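Local coordinates for nitrogenase molybdenum-iron protein alpha chain (Clostridium pasteurianum, PDB 4WN9) that carries the iron-molybdenum cofactor of nitrogenase and, with the beta chain, reduces dinitrogen to ammonia in biological nitrogen fixation, at residues V178-G183 and F365-R370; G83-K88 and G212-G217; Q333-C338 and P456-A461. One frame throughout, in Å; residues are numbered along the deposited sequence.

In the fold
Interactions 1 and 2 both touch the iron-molybdenum cluster, with their centres about 18 Å apart and their nearest atoms about 9 Å apart. Interaction 3 lies farther out, its centre about 24 Å from that of interaction 1 and about 25 Å from that of interaction 2, in the mixed sheet whose strands include 336-341, 359-365 and 458-460. The first segment of interaction 1 begins helix 180-194, which strand 207-213 of interaction 2 follows in the chain. Along the chain interaction 1 crosses both others, whereas interaction 2 closes before interaction 3 opens. The cofactor lies between a loop after strand 207-213 of one sheet, a loop after strand 359-365 of another, the 83-88 loop and the start of helix 180-194.

Interaction 1: residues V178-G183 and F365-R370; sequences VSQSAG and FEFAHR. With ICS (iron-sulfur-molybdenum cluster with interstitial carbon), chain F.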
loop_
_atom_site.group_PDB
_atom_site.type_symbol
_atom_site.label_atom_id
_atom_site.label_comp_id
_atom_site.label_asym_id
_atom_site.label_seq_id
_atom_site.Cartn_x
_atom_site.Cartn_y
_atom_site.Cartn_z
ATOM N N VAL A 178 6.873 -35.217 27.325
ATOM C CA VAL A 178 6.829 -33.961 28.070
ATOM C C VAL A 178 7.073 -32.753 27.167
ATOM O O VAL A 178 7.092 -31.638 27.650
ATOM C CB VAL A 178 7.902 -33.921 29.183
ATOM C CG1 VAL A 178 7.597 -34.956 30.244
ATOM C CG2 VAL A 178 9.291 -34.156 28.591
ATOM N N SER A 179 7.212 -32.979 25.865
ATOM C CA SER A 179 7.757 -31.988 24.943
ATOM C C SER A 179 7.741 -32.524 23.513
ATOM O O SER A 179 7.298 -33.646 23.260
ATOM C CB SER A 179 9.213 -31.660 25.329
ATOM O OG SER A 179 10.040 -32.798 25.130
ATOM N N GLN A 180 8.228 -31.710 22.580
ATOM C CA GLN A 180 8.388 -32.121 21.198
ATOM C C GLN A 180 9.251 -33.357 21.079
ATOM O O GLN A 180 9.238 -34.025 20.041
ATOM C CB GLN A 180 9.069 -31.023 20.354
ATOM C CG GLN A 180 8.280 -29.740 20.222
ATOM C CD GLN A 180 8.634 -28.737 21.304
ATOM O OE1 GLN A 180 8.604 -29.050 22.494
ATOM N NE2 GLN A 180 9.000 -27.528 20.890
ATOM N N SER A 181 10.047 -33.634 22.112
ATOM C CA SER A 181 11.023 -34.718 22.023
ATOM C C SER A 181 10.392 -36.066 21.661
ATOM O O SER A 181 10.876 -36.768 20.780
ATOM C CB SER A 181 11.785 -34.866 23.338
ATOM O OG SER A 181 12.744 -35.878 23.175
ATOM N N ALA A 182 9.331 -36.421 22.375
ATOM C CA ALA A 182 8.639 -37.680 22.182
ATOM C C ALA A 182 8.167 -37.831 20.749
ATOM O O ALA A 182 8.173 -38.923 20.221
ATOM C CB ALA A 182 7.456 -37.789 23.147
ATOM N N GLY A 183 7.756 -36.728 20.122
ATOM C CA GLY A 183 7.379 -36.745 18.725
ATOM C C GLY A 183 8.531 -37.057 17.798
ATOM O O GLY A 183 8.342 -37.710 16.782
ATOM N N PHE A 365 18.534 -25.683 26.679
ATOM C CA PHE A 365 17.646 -26.332 25.720
ATOM C C PHE A 365 16.212 -26.377 26.275
ATOM O O PHE A 365 16.002 -26.483 27.492
ATOM C CB PHE A 365 18.114 -27.756 25.400
ATOM C CG PHE A 365 19.393 -27.833 24.582
ATOM C CD1 PHE A 365 19.459 -27.296 23.311
ATOM C CD2 PHE A 365 20.500 -28.492 25.075
ATOM C CE1 PHE A 365 20.621 -27.384 22.552
ATOM C CE2 PHE A 365 21.664 -28.579 24.328
ATOM C CZ PHE A 365 21.723 -28.024 23.060
ATOM N N GLU A 366 15.229 -26.266 25.384
ATOM C CA GLU A 366 13.818 -26.448 25.757
ATOM C C GLU A 366 13.535 -27.869 26.219
ATOM O O GLU A 366 12.871 -28.074 27.228
ATOM C CB GLU A 366 12.905 -26.272 24.554
ATOM C CG GLU A 366 12.578 -24.867 24.131
ATOM C CD GLU A 366 11.671 -24.874 22.912
ATOM O OE1 GLU A 366 12.095 -24.321 21.884
ATOM O OE2 GLU A 366 10.570 -25.465 22.979
ATOM N N PHE A 367 13.969 -28.832 25.401
ATOM C CA PHE A 367 13.502 -30.216 25.485
ATOM C C PHE A 367 14.590 -31.270 25.248
ATOM O O PHE A 367 14.283 -32.461 25.107
ATOM C CB PHE A 367 12.373 -30.438 24.474
ATOM C CG PHE A 367 12.716 -30.001 23.088
ATOM C CD1 PHE A 367 13.596 -30.724 22.318
ATOM C CD2 PHE A 367 12.140 -28.870 22.546
ATOM C CE1 PHE A 367 13.923 -30.322 21.035
ATOM C CE2 PHE A 367 12.441 -28.469 21.264
ATOM C CZ PHE A 367 13.336 -29.194 20.506
ATOM N N ALA A 368 15.856 -30.846 25.221
ATOM C CA ALA A 368 16.961 -31.785 25.045
ATOM C C ALA A 368 17.099 -32.700 26.268
ATOM O O ALA A 368 16.497 -32.458 27.321
ATOM C CB ALA A 368 18.260 -31.035 24.789
ATOM N N HIS A 369 17.879 -33.757 26.115
ATOM C CA HIS A 369 18.066 -34.735 27.182
ATOM C C HIS A 369 19.447 -34.554 27.820
ATOM O O HIS A 369 20.266 -33.759 27.352
ATOM C CB HIS A 369 17.946 -36.145 26.611
ATOM C CG HIS A 369 16.642 -36.420 25.938
ATOM N ND1 HIS A 369 16.254 -37.687 25.564
ATOM C CD2 HIS A 369 15.619 -35.599 25.599
ATOM C CE1 HIS A 369 15.069 -37.630 24.979
ATOM N NE2 HIS A 369 14.663 -36.374 24.988
ATOM N N ARG A 370 19.721 -35.296 28.885
ATOM C CA ARG A 370 21.032 -35.196 29.531
ATOM C C ARG A 370 22.200 -35.413 28.533
ATOM O O ARG A 370 23.223 -34.764 28.652
ATOM C CB ARG A 370 21.119 -36.144 30.737
ATOM C CG ARG A 370 20.522 -35.560 32.024
ATOM C CD ARG A 370 20.832 -36.441 33.227
ATOM N NE ARG A 370 22.268 -36.682 33.305
ATOM C CZ ARG A 370 22.834 -37.840 33.608
ATOM N NH1 ARG A 370 22.089 -38.899 33.889
ATOM N NH2 ARG A 370 24.157 -37.946 33.611
HETATM FE FE1 ICS F . 16.602 -30.364 15.945
HETATM MO MO1 ICS F . 12.289 -24.936 16.475
HETATM FE FE2 ICS F . 14.208 -29.573 16.769
HETATM FE FE3 ICS F . 15.254 -28.552 14.533
HETATM FE FE4 ICS F . 16.315 -27.943 16.881
HETATM FE FE5 ICS F . 14.699 -25.960 17.089
HETATM FE FE6 ICS F . 12.602 -27.552 16.929
HETATM FE FE7 ICS F . 13.627 -26.528 14.782
HETATM C CX ICS F . 14.499 -27.684 16.187
HETATM S S1A ICS F . 16.018 -29.882 18.084
HETATM S S1B ICS F . 12.914 -25.972 18.467
HETATM S S2A ICS F . 14.656 -30.722 14.872
HETATM S S2B ICS F . 12.136 -29.580 17.609
HETATM S S3A ICS F . 16.794 -26.077 17.916
HETATM S S3B ICS F . 11.428 -26.761 15.223
HETATM S S4A ICS F . 17.475 -28.445 15.001
HETATM S S4B ICS F . 14.337 -24.513 15.423
HETATM S S5A ICS F . 14.447 -27.300 12.869
HETATM O O HOH W 1 12.101 -33.263 26.568
#
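The backbones come nearest at Ser179 and Phe367, whose CA atoms are 6.0 Å apart, where the start of helix 180-194 faces the irregular loop that follows strand 359-365. At the N-cap position, Ser179 OG accepts from Ser181 N, a capping bond, and lies 3.4 Å from Phe367 CB. The same hydroxyl donates to a water that in turn donates to Phe367 O, a bridge between cap and loop. Two residues on, Ser181 OG and His369 NE2 share a 2.7 Å hydrogen bond at the edge of the imidazole; the serine chi1 of -177° sets the hydroxyl opposite the backbone N and directs it at the histidine.

The 365-370 loop lines the iron-molybdenum cofactor pocket through Glu366 and Phe367. Phe367 CZ reaches to 3.2 Å from S2B of the cluster, while Gln180 CB lies over one face of the ring, toward the rim. The Gln180 amide plane is turned 57° from that ring, and OE1 approaches Phe367 CD2 at 3.5 Å. OE1 is bonded to Gly50 N; NE2 binds homocitrate and gives Glu366 OE2 a weak but fairly straight bond of 3.3 Å. Glu366 OE1 lies 3.9 Å from cluster S1B, and the side chain also touches His480, a cofactor ligand.

Interaction 2: residues G83-K88 and G212-G217; sequences GGRRFK and GEYNIG. With ICS (iron-sulfur-molybdenum cluster with interstitial carbon), chain F.
Phe87 and Ile216 face each other at the closest backbone approach, CA to CA 4.3 Å, in a single beta bridge between two loops whose touching parts run 84° apart. Here the packing is tight. Arg86, the central residue of an inverse gamma turn, receives Gly217 N on its carbonyl O, and Lys88 N gives a 2.8 Å bond to Asn215 O. The Asn215 side chain adds a third link: with chi1 at -161°, its amide swings toward Lys88, and ND2 donates to Lys88 O at 2.9 Å, approaching from above the carbonyl plane. Asn215 OD1 is meanwhile taken by Ala220 N at the start of helix 219-230. Ile216 CD1 lies 4.1 Å from Phe87 CB and over one face of the Arg85 guanidinium.

The loop carrying Tyr214 and Ile216 follows strand 207-213 of a parallel sheet, and with Arg85 it forms one wall of the iron-molybdenum cofactor site. The extended Arg85 chain carries NE to 3.4 Å from cluster S3B, and the residue also touches homocitrate. Tyr214 CE2 lies 3.2 Å from S2A, with its hydroxyl bonded to Ser263, and Ile216 CG1 is 3.8 Å from S5A.

Toward the beta chain the contact is looser: Arg86 NH2 passes Gly217 CA at 3.7 Å, and a single water accepts from Arg86 NH1 and bonds only weakly to Gly217 O. The Arg86 guanidinium forms a salt bridge with Glu455 of the beta chain, and Lys88 NZ bonds Glu452 O of that subunit.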
loop_
_atom_site.group_PDB
_atom_site.type_symbol
_atom_site.label_atom_id
_atom_site.label_comp_id
_atom_site.label_asym_id
_atom_site.label_seq_id
_atom_site.Cartn_x
_atom_site.Cartn_y
_atom_site.Cartn_z
ATOM N N GLY A 83 3.074 -23.248 7.744
ATOM C CA GLY A 83 4.117 -22.347 7.254
ATOM C C GLY A 83 4.942 -21.612 8.297
ATOM O O GLY A 83 5.868 -20.864 7.950
ATOM N N GLY A 84 4.614 -21.819 9.567
ATOM C CA GLY A 84 5.336 -21.216 10.650
ATOM C C GLY A 84 6.773 -21.709 10.810
ATOM O O GLY A 84 7.658 -20.934 11.226
ATOM N N ARG A 85 6.992 -23.001 10.536
ATOM C CA ARG A 85 8.330 -23.571 10.525
ATOM C C ARG A 85 8.810 -23.551 9.062
ATOM O O ARG A 85 8.161 -24.124 8.162
ATOM C CB ARG A 85 8.319 -24.985 11.108
ATOM C CG ARG A 85 9.686 -25.638 11.154
ATOM C CD ARG A 85 9.711 -26.853 12.065
ATOM N NE ARG A 85 10.950 -27.646 11.952
ATOM C CZ ARG A 85 11.107 -28.709 11.163
ATOM N NH1 ARG A 85 12.254 -29.362 11.159
ATOM N NH2 ARG A 85 10.126 -29.124 10.368
ATOM N N ARG A 86 9.937 -22.890 8.822
ATOM C CA ARG A 86 10.335 -22.515 7.453
ATOM C C ARG A 86 11.234 -23.531 6.706
ATOM O O ARG A 86 12.254 -23.146 6.090
ATOM C CB ARG A 86 11.034 -21.163 7.499
ATOM C CG ARG A 86 10.234 -20.057 8.170
ATOM C CD ARG A 86 11.050 -18.783 8.261
ATOM N NE ARG A 86 11.575 -18.418 6.953
ATOM C CZ ARG A 86 12.868 -18.344 6.648
ATOM N NH1 ARG A 86 13.228 -18.023 5.407
ATOM N NH2 ARG A 86 13.794 -18.582 7.572
ATOM N N PHE A 87 10.850 -24.806 6.732
ATOM C CA PHE A 87 11.555 -25.805 5.926
ATOM C C PHE A 87 11.267 -25.498 4.462
ATOM O O PHE A 87 10.117 -25.331 4.077
ATOM C CB PHE A 87 11.179 -27.271 6.280
ATOM C CG PHE A 87 9.697 -27.534 6.453
ATOM C CD1 PHE A 87 8.890 -27.853 5.363
ATOM C CD2 PHE A 87 9.127 -27.517 7.722
ATOM C CE1 PHE A 87 7.536 -28.116 5.525
ATOM C CE2 PHE A 87 7.778 -27.777 7.901
ATOM C CZ PHE A 87 6.976 -28.077 6.798
ATOM N N LYS A 88 12.320 -25.389 3.661
ATOM C CA LYS A 88 12.159 -25.075 2.255
ATOM C C LYS A 88 12.068 -26.321 1.383
ATOM O O LYS A 88 12.763 -27.316 1.604
ATOM C CB LYS A 88 13.288 -24.160 1.808
ATOM C CG LYS A 88 13.293 -22.826 2.559
ATOM C CD LYS A 88 11.861 -22.340 2.759
ATOM C CE LYS A 88 11.744 -20.838 2.876
ATOM N NZ LYS A 88 10.402 -20.413 2.394
ATOM N N GLY A 212 18.913 -35.222 10.573
ATOM C CA GLY A 212 18.490 -34.181 11.495
ATOM C C GLY A 212 18.810 -32.825 10.907
ATOM O O GLY A 212 19.538 -32.032 11.519
ATOM N N GLU A 213 18.293 -32.579 9.700
ATOM C CA GLU A 213 18.477 -31.286 9.015
ATOM C C GLU A 213 17.234 -31.015 8.193
ATOM O O GLU A 213 16.810 -31.861 7.410
ATOM C CB GLU A 213 19.718 -31.311 8.119
ATOM C CG GLU A 213 19.786 -30.186 7.103
ATOM C CD GLU A 213 19.718 -28.811 7.721
ATOM O OE1 GLU A 213 18.935 -27.979 7.205
ATOM O OE2 GLU A 213 20.446 -28.555 8.713
ATOM N N TYR A 214 16.639 -29.840 8.361
ATOM C CA TYR A 214 15.284 -29.649 7.853
ATOM C C TYR A 214 15.141 -28.508 6.868
ATOM O O TYR A 214 14.028 -28.137 6.481
ATOM C CB TYR A 214 14.363 -29.501 9.048
ATOM C CG TYR A 214 14.550 -30.668 9.982
ATOM C CD1 TYR A 214 13.944 -31.882 9.712
ATOM C CD2 TYR A 214 15.383 -30.584 11.087
ATOM C CE1 TYR A 214 14.111 -32.971 10.548
ATOM C CE2 TYR A 214 15.571 -31.675 11.922
ATOM C CZ TYR A 214 14.926 -32.870 11.637
ATOM O OH TYR A 214 15.066 -33.977 12.452
ATOM N N ASN A 215 16.285 -27.985 6.448
ATOM C CA ASN A 215 16.365 -26.972 5.395
ATOM C C ASN A 215 15.598 -25.705 5.736
ATOM O O ASN A 215 14.868 -25.168 4.889
ATOM C CB ASN A 215 15.875 -27.520 4.058
ATOM C CG ASN A 215 16.355 -26.683 2.897
ATOM O OD1 ASN A 215 17.422 -26.094 2.969
ATOM N ND2 ASN A 215 15.559 -26.592 1.852
ATOM N N ILE A 216 15.784 -25.238 6.971
ATOM C CA ILE A 216 15.154 -24.015 7.455
ATOM C C ILE A 216 15.872 -22.859 6.754
ATOM O O ILE A 216 17.107 -22.753 6.792
ATOM C CB ILE A 216 15.235 -23.904 8.997
ATOM C CG1 ILE A 216 14.692 -25.168 9.677
ATOM C CG2 ILE A 216 14.531 -22.669 9.538
ATOM C CD1 ILE A 216 13.263 -25.562 9.326
ATOM N N GLY A 217 15.099 -22.027 6.067
ATOM C CA GLY A 217 15.646 -20.892 5.353
ATOM C C GLY A 217 16.735 -21.286 4.366
ATOM O O GLY A 217 17.589 -20.473 4.044
HETATM FE FE1 ICS F . 16.602 -30.364 15.945
HETATM MO MO1 ICS F . 12.289 -24.936 16.475
HETATM FE FE2 ICS F . 14.208 -29.573 16.769
HETATM FE FE3 ICS F . 15.254 -28.552 14.533
HETATM FE FE4 ICS F . 16.315 -27.943 16.881
HETATM FE FE5 ICS F . 14.699 -25.960 17.089
HETATM FE FE6 ICS F . 12.602 -27.552 16.929
HETATM FE FE7 ICS F . 13.627 -26.528 14.782
HETATM C CX ICS F . 14.499 -27.684 16.187
HETATM S S1A ICS F . 16.018 -29.882 18.084
HETATM S S1B ICS F . 12.914 -25.972 18.467
HETATM S S2A ICS F . 14.656 -30.722 14.872
HETATM S S2B ICS F . 12.136 -29.580 17.609
HETATM S S3A ICS F . 16.794 -26.077 17.916
HETATM S S3B ICS F . 11.428 -26.761 15.223
HETATM S S4A ICS F . 17.475 -28.445 15.001
HETATM S S4B ICS F . 14.337 -24.513 15.423
HETATM S S5A ICS F . 14.447 -27.300 12.869
HETATM O O HOH W 2 15.396 -17.926 3.589
#

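Interaction 3: residues Q333-C338 and P456-A461; sequences QGKTAC and PDMFFA
Parallel strands 336-341 and 458-460 pair at one edge of the mixed sheet, with 458-460 outermost within this chain; the axes of their short segments approach to 4.7 Å at 26°. Cys338 N donates to Met458 O, and Phe460 N to Cys338 O at 2.8 Å. At the strand entrance, Asp457 N is received by both Thr336 O and Thr336 OG1. The carboxylate answers in the other direction: OD2 takes Thr336 N on its anti lone pair, 2.6 Å away and nearly straight at 165°.

As usual in a parallel sheet, paired residues share a face. Ala337 and Met458 lie on one, covered by helix 490-505, where Ala337 CB touches Met458 CG at 3.5 Å and the edge of the Phe460 ring. A bend at chi3 (73°) in Met458 brings CE back beside Lys335 CB, 3.6 Å away. On the face of Cys338 and Phe459, against helix 444-454, Cys338 CB sits over the Phe459 ring in a CH-pi contact, 3.4 Å from its centroid. Cys338 SG stands oblique to that ring, 4.4 Å from the centroid, and also packs against Pro456 CG.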
loop_
_atom_site.group_PDB
_atom_site.type_symbol
_atom_site.label_atom_id
_atom_site.label_comp_id
_atom_site.label_asym_id
_atom_site.label_seq_id
_atom_site.Cartn_x
_atom_site.Cartn_y
_atom_site.Cartn_z
ATOM N N GLN A 333 33.091 -7.643 18.683
ATOM C CA GLN A 333 34.078 -7.995 19.703
ATOM C C GLN A 333 33.676 -7.525 21.101
ATOM O O GLN A 333 33.268 -6.381 21.311
ATOM C CB GLN A 333 35.452 -7.423 19.306
ATOM C CG GLN A 333 36.632 -7.980 20.084
ATOM C CD GLN A 333 36.937 -9.428 19.755
ATOM O OE1 GLN A 333 36.987 -9.829 18.589
ATOM N NE2 GLN A 333 37.165 -10.218 20.788
ATOM N N GLY A 334 33.734 -8.441 22.063
ATOM C CA GLY A 334 33.416 -8.107 23.448
ATOM C C GLY A 334 31.933 -8.070 23.797
ATOM O O GLY A 334 31.584 -7.851 24.954
ATOM N N LYS A 335 31.054 -8.253 22.810
ATOM C CA LYS A 335 29.616 -8.314 23.094
ATOM C C LYS A 335 29.284 -9.620 23.823
ATOM O O LYS A 335 29.963 -10.631 23.659
ATOM C CB LYS A 335 28.785 -8.240 21.808
ATOM C CG LYS A 335 29.015 -7.008 20.943
ATOM C CD LYS A 335 28.307 -5.795 21.489
ATOM C CE LYS A 335 28.520 -4.605 20.565
ATOM N NZ LYS A 335 28.045 -3.352 21.215
ATOM N N THR A 336 28.236 -9.579 24.630
ATOM C CA THR A 336 27.790 -10.750 25.350
ATOM C C THR A 336 26.429 -11.237 24.854
ATOM O O THR A 336 25.576 -10.429 24.423
ATOM C CB THR A 336 27.682 -10.456 26.848
ATOM O OG1 THR A 336 26.620 -9.523 27.082
ATOM C CG2 THR A 336 29.017 -9.902 27.394
ATOM N N ALA A 337 26.235 -12.553 24.977
ATOM C CA ALA A 337 25.060 -13.252 24.447
ATOM C C ALA A 337 24.501 -14.300 25.404
ATOM O O ALA A 337 25.243 -14.912 26.176
ATOM C CB ALA A 337 25.420 -13.932 23.134
ATOM N N CYS A 338 23.188 -14.505 25.320
ATOM C CA CYS A 338 22.540 -15.708 25.812
ATOM C C CYS A 338 21.824 -16.434 24.674
ATOM O O CYS A 338 21.332 -15.789 23.723
ATOM C CB CYS A 338 21.505 -15.366 26.866
ATOM S SG CYS A 338 22.109 -14.256 28.144
ATOM N N PRO A 456 22.899 -9.036 28.997
ATOM C CA PRO A 456 23.558 -9.420 27.767
ATOM C C PRO A 456 23.318 -8.355 26.722
ATOM O O PRO A 456 22.426 -7.527 26.887
ATOM C CB PRO A 456 22.859 -10.726 27.371
ATOM C CG PRO A 456 21.531 -10.652 28.035
ATOM C CD PRO A 456 21.742 -9.890 29.304
ATOM N N ASP A 457 24.129 -8.357 25.679
ATOM C CA ASP A 457 23.921 -7.453 24.568
ATOM C C ASP A 457 22.883 -8.064 23.625
ATOM O O ASP A 457 22.195 -7.347 22.889
ATOM C CB ASP A 457 25.231 -7.207 23.821
ATOM C CG ASP A 457 26.282 -6.519 24.703
ATOM O OD1 ASP A 457 26.081 -5.351 25.022
ATOM O OD2 ASP A 457 27.280 -7.154 25.099
ATOM N N MET A 458 22.775 -9.389 23.648
ATOM C CA MET A 458 21.898 -10.069 22.709
ATOM C C MET A 458 21.392 -11.383 23.293
ATOM O O MET A 458 22.088 -12.049 24.044
ATOM C CB MET A 458 22.635 -10.290 21.380
ATOM C CG MET A 458 23.711 -11.355 21.404
ATOM S SD MET A 458 24.874 -11.199 20.031
ATOM C CE MET A 458 25.744 -9.749 20.627
ATOM N N PHE A 459 20.165 -11.756 22.942
ATOM C CA PHE A 459 19.580 -12.945 23.505
ATOM C C PHE A 459 18.831 -13.686 22.406
ATOM O O PHE A 459 17.755 -13.261 21.954
ATOM C CB PHE A 459 18.663 -12.586 24.681
ATOM C CG PHE A 459 18.390 -13.748 25.597
ATOM C CD1 PHE A 459 17.884 -14.945 25.091
ATOM C CD2 PHE A 459 18.628 -13.650 26.961
ATOM C CE1 PHE A 459 17.636 -16.023 25.926
ATOM C CE2 PHE A 459 18.374 -14.720 27.806
ATOM C CZ PHE A 459 17.889 -15.911 27.291
ATOM N N PHE A 460 19.432 -14.778 21.956
ATOM C CA PHE A 460 18.850 -15.566 20.894
ATOM C C PHE A 460 17.790 -16.506 21.463
ATOM O O PHE A 460 17.999 -17.181 22.474
ATOM C CB PHE A 460 19.932 -16.355 20.183
ATOM C CG PHE A 460 21.001 -15.489 19.589
ATOM C CD1 PHE A 460 20.789 -14.832 18.392
ATOM C CD2 PHE A 460 22.213 -15.330 20.233
ATOM C CE1 PHE A 460 21.770 -14.020 17.852
ATOM C CE2 PHE A 460 23.204 -14.534 19.689
ATOM C CZ PHE A 460 22.978 -13.880 18.497
ATOM N N ALA A 461 16.631 -16.543 20.830
ATOM C CA ALA A 461 15.651 -17.520 21.236
ATOM C C ALA A 461 14.616 -17.648 20.143
ATOM O O ALA A 461 14.991 -17.841 18.964
ATOM C CB ALA A 461 15.043 -17.145 22.578
#